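Local coordinates for uncharacterized protein (Pseudomonas aeruginosa, PDB 4E72) that is of unknown function but belongs to the DUF3298 family, and its precursor probably has a lipoprotein-type signal, consistent with a place in the cell envelope, at residues I47-R50 against A51-M55; L68-Y71 against E72-F75; S78-P81 against G82-S85. One frame throughout, in Å; residues are numbered along the deposited sequence.

Three local contacts follow one another along the chain, each between residues three to five positions apart. Contacts 1 and 2 lie within the consecutive helices 44-54 and 68-78, about two turns each, both partly buried against the mixed sheet; their centres lie about 13 Å apart and they touch where Leu52 and Leu53 pack on Leu68 and Tyr71. Contact 3, at the surface, joins the end of the second helix to strand 84-95, and Tyr71 and Phe75 of contact 2 reach its Ser85 and Trp83. The chemistry shifts accordingly: a salt bridge on the outer side of contact 1, aromatic and guanidinium packing in contact 2, and an indole laid over the Ala79-Glu80 peptide beside a beta turn in contact 3.

Contact 1: I47-R50 against A51-M55; sequences IVER and ALLEM
Four successive i to i+4 backbone hydrogen bonds, from Ala51 N to Ile47 O through Glu54 N to Arg50 O, tie residues 47-54 together as alpha helix. On that scaffold the side chains four apart pair up. Arg50 and Glu54 run side by side in the same direction, and Arg50 NH1 meets Glu54 OE2 at 2.9 Å in a salt bridge whose N-H...O angle is only 139°. The carboxylate oxygen sits at the edge of the guanidinium, slightly out of its plane, and the two flat groups are turned 42° apart. The arginine chain bends twice, at chi2 and chi3, toward its partner. Glu54 CG, beside its own backbone N, lies 3.3 Å from Arg50 O, and the bend beyond it turns the carboxylate to the arginine. Its other oxygen, OE1, bridges to Arg57, so the carboxylate is shared between two arginines. Val48 CG1 lies 4.3 Å from Leu52 CD1, and the methylene CG of Glu49 runs beside Leu53 CD1 at 4.2 Å. Such division is that of an amphipathic helix on a sheet: Val48 and Leu52 pack on Ala89 of strand 84-95, Val48 and Ala51 on Ile121 of strand 115-124, and Leu53 faces Leu68 and Tyr71 of helix 68-78.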
ATOM      1  N   ILE A  47     -11.406   8.044   3.991  1.00 35.38           N
ATOM      2  CA  ILE A  47     -10.214   7.359   4.506  1.00 33.89           C
ATOM      3  C   ILE A  47      -9.333   6.934   3.305  1.00 35.24           C
ATOM      4  O   ILE A  47      -8.101   7.067   3.338  1.00 33.66           O
ATOM      5  CB  ILE A  47     -10.652   6.156   5.387  1.00 37.14           C
ATOM      6  CG1 ILE A  47     -11.117   6.643   6.795  1.00 38.73           C
ATOM      7  CG2 ILE A  47      -9.561   5.079   5.463  1.00 36.57           C
ATOM      8  CD1 ILE A  47     -11.846   5.527   7.701  1.00 45.87           C
ATOM      9  N   VAL A  48      -9.977   6.448   2.250  1.00 30.68           N
ATOM     10  CA  VAL A  48      -9.289   6.045   1.032  1.00 30.51           C
ATOM     11  C   VAL A  48      -8.764   7.301   0.325  1.00 35.19           C
ATOM     12  O   VAL A  48      -7.589   7.342  -0.041  1.00 35.07           O
ATOM     13  CB  VAL A  48     -10.238   5.216   0.132  1.00 34.80           C
ATOM     14  CG1 VAL A  48      -9.688   5.078  -1.280  1.00 33.79           C
ATOM     15  CG2 VAL A  48     -10.489   3.852   0.746  1.00 34.84           C
ATOM     16  N   GLU A  49      -9.623   8.330   0.167  1.00 32.29           N
ATOM     17  CA  GLU A  49      -9.246   9.592  -0.493  1.00 32.22           C
ATOM     18  C   GLU A  49      -8.008  10.212   0.175  1.00 34.84           C
ATOM     19  O   GLU A  49      -7.067  10.550  -0.534  1.00 33.97           O
ATOM     20  CB  GLU A  49     -10.417  10.599  -0.510  1.00 34.86           C
ATOM     21  CG  GLU A  49     -10.076  11.862  -1.299  1.00 45.91           C
ATOM     22  CD  GLU A  49     -11.187  12.863  -1.524  1.00 64.05           C
ATOM     23  OE1 GLU A  49     -11.566  13.560  -0.555  1.00 73.38           O
ATOM     24  OE2 GLU A  49     -11.597  13.033  -2.695  1.00 55.86           O
ATOM     25  N   ARG A  50      -7.991  10.323   1.523  1.00 31.63           N
ATOM     26  CA  ARG A  50      -6.874  10.900   2.277  1.00 31.51           C
ATOM     27  C   ARG A  50      -5.600  10.057   2.105  1.00 36.03           C
ATOM     28  O   ARG A  50      -4.527  10.629   1.886  1.00 36.96           O
ATOM     29  CB  ARG A  50      -7.231  11.043   3.775  1.00 33.15           C
ATOM     30  CG  ARG A  50      -6.025  11.261   4.698  1.00 48.76           C
ATOM     31  CD  ARG A  50      -5.639  12.720   4.848  1.00 67.05           C
ATOM     32  NE  ARG A  50      -6.076  13.249   6.140  1.00 86.02           N
ATOM     33  CZ  ARG A  50      -5.308  13.318   7.223  1.00104.03           C
ATOM     34  NH1 ARG A  50      -4.044  12.908   7.178  1.00 87.87           N
ATOM     35  NH2 ARG A  50      -5.795  13.802   8.358  1.00 96.83           N
ATOM     36  N   ALA A  51      -5.721   8.712   2.178  1.00 31.40           N
ATOM     37  CA  ALA A  51      -4.580   7.800   2.040  1.00 31.00           C
ATOM     38  C   ALA A  51      -3.940   7.940   0.651  1.00 35.33           C
ATOM     39  O   ALA A  51      -2.714   7.865   0.542  1.00 34.17           O
ATOM     40  CB  ALA A  51      -4.999   6.357   2.303  1.00 31.18           C
ATOM     41  N   LEU A  52      -4.752   8.198  -0.401  1.00 31.68           N
ATOM     42  CA  LEU A  52      -4.200   8.424  -1.742  1.00 30.70           C
ATOM     43  C   LEU A  52      -3.549   9.793  -1.842  1.00 34.62           C
ATOM     44  O   LEU A  52      -2.488   9.909  -2.439  1.00 33.75           O
ATOM     45  CB  LEU A  52      -5.264   8.298  -2.818  1.00 30.75           C
ATOM     46  CG  LEU A  52      -5.685   6.895  -3.159  1.00 32.80           C
ATOM     47  CD1 LEU A  52      -6.962   6.917  -3.985  1.00 33.03           C
ATOM     48  CD2 LEU A  52      -4.554   6.135  -3.842  1.00 30.79           C
ATOM     49  N   LEU A  53      -4.142  10.812  -1.192  1.00 32.93           N
ATOM     50  CA  LEU A  53      -3.593  12.172  -1.191  1.00 33.05           C
ATOM     51  C   LEU A  53      -2.233  12.230  -0.493  1.00 38.53           C
ATOM     52  O   LEU A  53      -1.383  13.018  -0.915  1.00 37.36           O
ATOM     53  CB  LEU A  53      -4.562  13.170  -0.552  1.00 33.38           C
ATOM     54  CG  LEU A  53      -5.756  13.575  -1.410  1.00 37.22           C
ATOM     55  CD1 LEU A  53      -6.791  14.318  -0.575  1.00 37.23           C
ATOM     56  CD2 LEU A  53      -5.319  14.402  -2.629  1.00 39.04           C
ATOM     57  N   GLU A  54      -2.020  11.377   0.539  1.00 37.00           N
ATOM     58  CA  GLU A  54      -0.750  11.257   1.292  1.00 36.99           C
ATOM     59  C   GLU A  54       0.385  10.770   0.394  1.00 40.72           C
ATOM     60  O   GLU A  54       1.535  11.149   0.594  1.00 41.88           O
ATOM     61  CB  GLU A  54      -0.908  10.279   2.478  1.00 37.90           C
ATOM     62  CG  GLU A  54      -1.699  10.826   3.668  1.00 51.34           C
ATOM     63  CD  GLU A  54      -1.093  11.946   4.500  1.00 83.71           C
ATOM     64  OE1 GLU A  54       0.138  12.174   4.430  1.00 84.72           O
ATOM     65  OE2 GLU A  54      -1.869  12.605   5.229  1.00 87.62           O
HETATM   66  N   MSE A  55       0.058   9.943  -0.603  1.00 36.73           N
HETATM   67  CA  MSE A  55       1.028   9.405  -1.563  1.00 36.65           C
HETATM   68  C   MSE A  55       1.475  10.446  -2.597  1.00 42.23           C
HETATM   69  O   MSE A  55       2.360  10.157  -3.399  1.00 42.65           O
HETATM   70  CB  MSE A  55       0.440   8.199  -2.287  1.00 38.81           C
HETATM   71  CG  MSE A  55      -0.095   7.138  -1.354  1.00 46.12           C
HETATM   72 SE   MSE A  55      -0.756   5.685  -2.412  0.75 55.18          SE
HETATM   73  CE  MSE A  55       0.913   4.740  -2.611  1.00 50.37           C
TER

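Contact 2: L68-Y71 against E72-F75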
ATOM      1  N   LEU A  68      -9.186  14.791  -4.081  1.00 31.71           N
ATOM      2  CA  LEU A  68      -8.578  14.234  -5.274  1.00 32.16           C
ATOM      3  C   LEU A  68      -8.870  15.114  -6.511  1.00 36.03           C
ATOM      4  O   LEU A  68      -8.000  15.207  -7.370  1.00 35.80           O
ATOM      5  CB  LEU A  68      -9.022  12.771  -5.489  1.00 31.88           C
ATOM      6  CG  LEU A  68      -8.285  11.783  -4.582  1.00 35.62           C
ATOM      7  CD1 LEU A  68      -8.962  10.424  -4.588  1.00 36.27           C
ATOM      8  CD2 LEU A  68      -6.776  11.675  -4.953  1.00 33.79           C
ATOM      9  N   ALA A  69     -10.042  15.802  -6.568  1.00 32.28           N
ATOM     10  CA  ALA A  69     -10.371  16.722  -7.679  1.00 32.19           C
ATOM     11  C   ALA A  69      -9.524  17.986  -7.573  1.00 36.29           C
ATOM     12  O   ALA A  69      -9.110  18.518  -8.594  1.00 34.85           O
ATOM     13  CB  ALA A  69     -11.848  17.081  -7.660  1.00 33.58           C
ATOM     14  N   ALA A  70      -9.274  18.477  -6.328  1.00 32.68           N
ATOM     15  CA  ALA A  70      -8.406  19.636  -6.117  1.00 31.49           C
ATOM     16  C   ALA A  70      -6.962  19.269  -6.513  1.00 34.23           C
ATOM     17  O   ALA A  70      -6.287  20.080  -7.141  1.00 33.82           O
ATOM     18  CB  ALA A  70      -8.474  20.124  -4.671  1.00 31.67           C
ATOM     19  N   TYR A  71      -6.511  18.040  -6.188  1.00 30.38           N
ATOM     20  CA  TYR A  71      -5.160  17.570  -6.545  1.00 28.80           C
ATOM     21  C   TYR A  71      -4.991  17.494  -8.074  1.00 32.12           C
ATOM     22  O   TYR A  71      -3.981  17.959  -8.597  1.00 32.71           O
ATOM     23  CB  TYR A  71      -4.828  16.194  -5.916  1.00 27.96           C
ATOM     24  CG  TYR A  71      -3.562  15.579  -6.489  1.00 29.37           C
ATOM     25  CD1 TYR A  71      -2.306  16.074  -6.144  1.00 30.44           C
ATOM     26  CD2 TYR A  71      -3.623  14.549  -7.430  1.00 29.77           C
ATOM     27  CE1 TYR A  71      -1.148  15.560  -6.714  1.00 30.90           C
ATOM     28  CE2 TYR A  71      -2.466  14.046  -8.029  1.00 29.00           C
ATOM     29  CZ  TYR A  71      -1.230  14.535  -7.644  1.00 35.79           C
ATOM     30  OH  TYR A  71      -0.074  13.995  -8.148  1.00 35.00           O
ATOM     31  N   GLU A  72      -5.944  16.870  -8.760  1.00 29.69           N
ATOM     32  CA  GLU A  72      -5.940  16.699 -10.218  1.00 31.28           C
ATOM     33  C   GLU A  72      -5.851  18.068 -10.917  1.00 35.53           C
ATOM     34  O   GLU A  72      -4.984  18.260 -11.761  1.00 36.52           O
ATOM     35  CB  GLU A  72      -7.187  15.899 -10.650  1.00 33.12           C
ATOM     36  CG  GLU A  72      -7.647  16.151 -12.079  1.00 43.92           C
ATOM     37  CD  GLU A  72      -8.728  15.188 -12.495  1.00 65.82           C
ATOM     38  OE1 GLU A  72      -9.916  15.464 -12.212  1.00 72.01           O
ATOM     39  OE2 GLU A  72      -8.383  14.126 -13.061  1.00 62.94           O
ATOM     40  N   ARG A  73      -6.688  19.031 -10.488  1.00 31.59           N
ATOM     41  CA  ARG A  73      -6.720  20.417 -10.965  1.00 32.07           C
ATOM     42  C   ARG A  73      -5.349  21.091 -10.730  1.00 34.94           C
ATOM     43  O   ARG A  73      -4.798  21.684 -11.666  1.00 32.42           O
ATOM     44  CB  ARG A  73      -7.860  21.175 -10.259  1.00 31.26           C
ATOM     45  CG  ARG A  73      -7.903  22.690 -10.430  1.00 46.66           C
ATOM     46  CD  ARG A  73      -9.244  23.258  -9.963  1.00 51.98           C
ATOM     47  NE  ARG A  73      -9.511  23.062  -8.528  1.00 69.29           N
ATOM     48  CZ  ARG A  73     -10.471  22.282  -8.024  1.00 82.25           C
ATOM     49  NH1 ARG A  73     -11.261  21.578  -8.831  1.00 65.50           N
ATOM     50  NH2 ARG A  73     -10.646  22.198  -6.712  1.00 69.11           N
ATOM     51  N   GLN A  74      -4.806  20.998  -9.494  1.00 31.23           N
ATOM     52  CA  GLN A  74      -3.506  21.589  -9.183  1.00 31.01           C
ATOM     53  C   GLN A  74      -2.357  20.962 -10.031  1.00 33.32           C
ATOM     54  O   GLN A  74      -1.572  21.705 -10.614  1.00 33.06           O
ATOM     55  CB  GLN A  74      -3.194  21.477  -7.692  1.00 32.02           C
ATOM     56  CG  GLN A  74      -1.928  22.260  -7.300  1.00 42.16           C
ATOM     57  CD  GLN A  74      -1.496  22.054  -5.872  1.00 53.08           C
ATOM     58  OE1 GLN A  74      -2.246  21.571  -5.021  1.00 49.00           O
ATOM     59  NE2 GLN A  74      -0.271  22.437  -5.580  1.00 39.58           N
ATOM     60  N   PHE A  75      -2.287  19.620 -10.138  1.00 29.78           N
ATOM     61  CA  PHE A  75      -1.224  18.951 -10.917  1.00 28.51           C
ATOM     62  C   PHE A  75      -1.261  19.374 -12.380  1.00 33.28           C
ATOM     63  O   PHE A  75      -0.218  19.713 -12.928  1.00 31.98           O
ATOM     64  CB  PHE A  75      -1.317  17.403 -10.802  1.00 28.97           C
ATOM     65  CG  PHE A  75      -0.198  16.685 -11.526  1.00 28.90           C
ATOM     66  CD1 PHE A  75       0.996  16.398 -10.881  1.00 31.29           C
ATOM     67  CD2 PHE A  75      -0.329  16.323 -12.865  1.00 30.69           C
ATOM     68  CE1 PHE A  75       2.043  15.749 -11.563  1.00 31.29           C
ATOM     69  CE2 PHE A  75       0.715  15.675 -13.545  1.00 32.67           C
ATOM     70  CZ  PHE A  75       1.888  15.383 -12.884  1.00 29.95           C
TER
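Phe75 N donates to Tyr71 O over 2.8 Å, the shortest of four i to i+4 backbone bonds here and nearly straight, at 169° about the hydrogen. The same two residues set their side chains alongside each other, both pointing one way. Phe75 CB stands over one face of the Tyr71 ring, offset toward its rim and 4.3 Å from CZ, and Tyr71 OH comes 3.8 Å from Phe75 CD1, obliquely to that ring. Both CG atoms lie anti to their own backbone nitrogens (chi1 169° and -177°), which sends the two rings off the helix together. This is an aromatic i, i+4 pair on the sheet-facing side of helix 68-78: Tyr71 OH is hydrogen-bonded to Ser85 OG of strand 84-95, and Phe75 reaches Val31 of strand 30-37. Glu72, extended beyond CG, carries OE2 to a hydrogen bond with His18 ND1. Arg73 instead folds back along the exposed flank. Its chain turns at chi3, laying one guanidinium face over Ala70 CA and Ala69 O; NH2 is 3.5 Å from Ala70 CA and close to the methyl of the same residue, while NH1 lies on the Ala69 O side.

Contact 3: S78-P81 against G82-S85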
ATOM      1  N   SER A  78       0.021  23.055 -12.994  1.00 35.21           N
ATOM      2  CA  SER A  78       1.441  23.371 -12.812  1.00 36.17           C
ATOM      3  C   SER A  78       2.403  22.375 -13.484  1.00 37.90           C
ATOM      4  O   SER A  78       3.610  22.636 -13.495  1.00 38.45           O
ATOM      5  CB  SER A  78       1.768  23.453 -11.319  1.00 41.47           C
ATOM      6  OG  SER A  78       1.340  22.319 -10.583  1.00 48.37           O
ATOM      7  N   ALA A  79       1.889  21.263 -14.049  1.00 31.91           N
ATOM      8  CA  ALA A  79       2.734  20.231 -14.665  1.00 31.21           C
ATOM      9  C   ALA A  79       3.484  20.744 -15.871  1.00 36.95           C
ATOM     10  O   ALA A  79       2.950  21.559 -16.619  1.00 38.00           O
ATOM     11  CB  ALA A  79       1.906  19.020 -15.059  1.00 30.98           C
ATOM     12  N   GLU A  80       4.741  20.286 -16.045  1.00 33.48           N
ATOM     13  CA  GLU A  80       5.568  20.622 -17.208  1.00 33.76           C
ATOM     14  C   GLU A  80       5.314  19.570 -18.299  1.00 34.36           C
ATOM     15  O   GLU A  80       4.631  18.603 -17.989  1.00 31.48           O
ATOM     16  CB  GLU A  80       7.041  20.667 -16.802  1.00 35.94           C
ATOM     17  CG  GLU A  80       7.451  21.947 -16.083  1.00 45.84           C
ATOM     18  CD  GLU A  80       8.878  21.985 -15.561  1.00 59.49           C
ATOM     19  OE1 GLU A  80       9.681  21.085 -15.897  1.00 50.01           O
ATOM     20  OE2 GLU A  80       9.192  22.924 -14.798  1.00 56.00           O
ATOM     21  N   PRO A  81       5.764  19.720 -19.573  1.00 33.75           N
ATOM     22  CA  PRO A  81       5.450  18.687 -20.590  1.00 33.06           C
ATOM     23  C   PRO A  81       5.991  17.285 -20.256  1.00 37.32           C
ATOM     24  O   PRO A  81       7.101  17.146 -19.739  1.00 37.14           O
ATOM     25  CB  PRO A  81       6.109  19.237 -21.865  1.00 35.63           C
ATOM     26  CG  PRO A  81       6.147  20.752 -21.646  1.00 39.77           C
ATOM     27  CD  PRO A  81       6.467  20.879 -20.188  1.00 35.86           C
ATOM     28  N   GLY A  82       5.153  16.275 -20.508  1.00 32.72           N
ATOM     29  CA  GLY A  82       5.443  14.861 -20.317  1.00 31.24           C
ATOM     30  C   GLY A  82       5.152  14.308 -18.937  1.00 34.68           C
ATOM     31  O   GLY A  82       5.310  13.104 -18.714  1.00 34.48           O
ATOM     32  N   TRP A  83       4.770  15.182 -17.988  1.00 30.48           N
ATOM     33  CA  TRP A  83       4.496  14.769 -16.605  1.00 28.72           C
ATOM     34  C   TRP A  83       3.206  13.982 -16.511  1.00 32.16           C
ATOM     35  O   TRP A  83       2.265  14.212 -17.267  1.00 31.95           O
ATOM     36  CB  TRP A  83       4.435  15.983 -15.671  1.00 27.17           C
ATOM     37  CG  TRP A  83       5.751  16.652 -15.385  1.00 28.98           C
ATOM     38  CD1 TRP A  83       6.889  16.611 -16.142  1.00 32.31           C
ATOM     39  CD2 TRP A  83       6.023  17.544 -14.300  1.00 29.82           C
ATOM     40  NE1 TRP A  83       7.868  17.388 -15.564  1.00 32.74           N
ATOM     41  CE2 TRP A  83       7.359  17.985 -14.441  1.00 34.36           C
ATOM     42  CE3 TRP A  83       5.277  17.975 -13.177  1.00 32.01           C
ATOM     43  CZ2 TRP A  83       7.963  18.846 -13.518  1.00 34.76           C
ATOM     44  CZ3 TRP A  83       5.882  18.821 -12.256  1.00 33.96           C
ATOM     45  CH2 TRP A  83       7.201  19.264 -12.441  1.00 35.31           C
ATOM     46  N   SER A  84       3.156  13.076 -15.559  1.00 30.70           N
ATOM     47  CA  SER A  84       1.978  12.253 -15.292  1.00 30.88           C
ATOM     48  C   SER A  84       1.937  11.847 -13.840  1.00 31.68           C
ATOM     49  O   SER A  84       2.979  11.735 -13.172  1.00 29.28           O
ATOM     50  CB  SER A  84       1.937  11.012 -16.184  1.00 35.96           C
ATOM     51  OG  SER A  84       3.090  10.210 -15.996  1.00 48.21           O
ATOM     52  N   SER A  85       0.715  11.616 -13.366  1.00 26.81           N
ATOM     53  CA  SER A  85       0.448  11.198 -12.008  1.00 26.03           C
ATOM     54  C   SER A  85      -0.681  10.158 -12.033  1.00 32.59           C
ATOM     55  O   SER A  85      -1.728  10.392 -12.653  1.00 32.88           O
ATOM     56  CB  SER A  85       0.107  12.412 -11.137  1.00 25.82           C
ATOM     57  OG  SER A  85      -0.345  12.024  -9.852  1.00 29.31           O
TER
HETATM   58  O   HOH W   1      10.091  18.711 -17.025  1.00 37.48           O
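Trp83 folds back over Ala79 and Glu80, and its indole can be followed outward from the backbone. CB rests 4.0 Å from Ala79 CB, an apolar touch just beyond the end of helix 68-78. Next, CG lies 3.4 Å from Glu80 O, and CD1 lies near both Glu80 O and, obliquely, Pro81 O. The middle of the ring system is spread over the peptide joining Ala79 to Glu80: Glu80 N stands 3.5 Å above the plane, over its centre, and Ala79 CA approaches CE3 obliquely. Glu80 CB sits over the five-membered ring in a CH-pi contact 24° off the normal, nearest Trp83 CE2 and NE1, each 3.6 Å away, while CZ2 meets the carboxylate end through OE1. The two side chains run alongside in the same direction, with the carboxylate turned 41° from the indole plane. At the polar rim a water closes the pair: it donates to Glu80 OE1 at 2.7 Å and accepts from Trp83 NE1 at 3.0 Å. A chi1 of -72° puts CG beside the backbone nitrogen of Trp83, bringing the indole back over Glu80. The same nitrogen makes a weak 3.4 Å hydrogen bond to Glu80 O. Phe75 of helix 68-78 packs against Trp83 at its CB. Gly82, with positive phi, occupies the third position of a type II beta turn from Glu80 to Trp83, which leads the chain from helix 68-78 into strand 84-95.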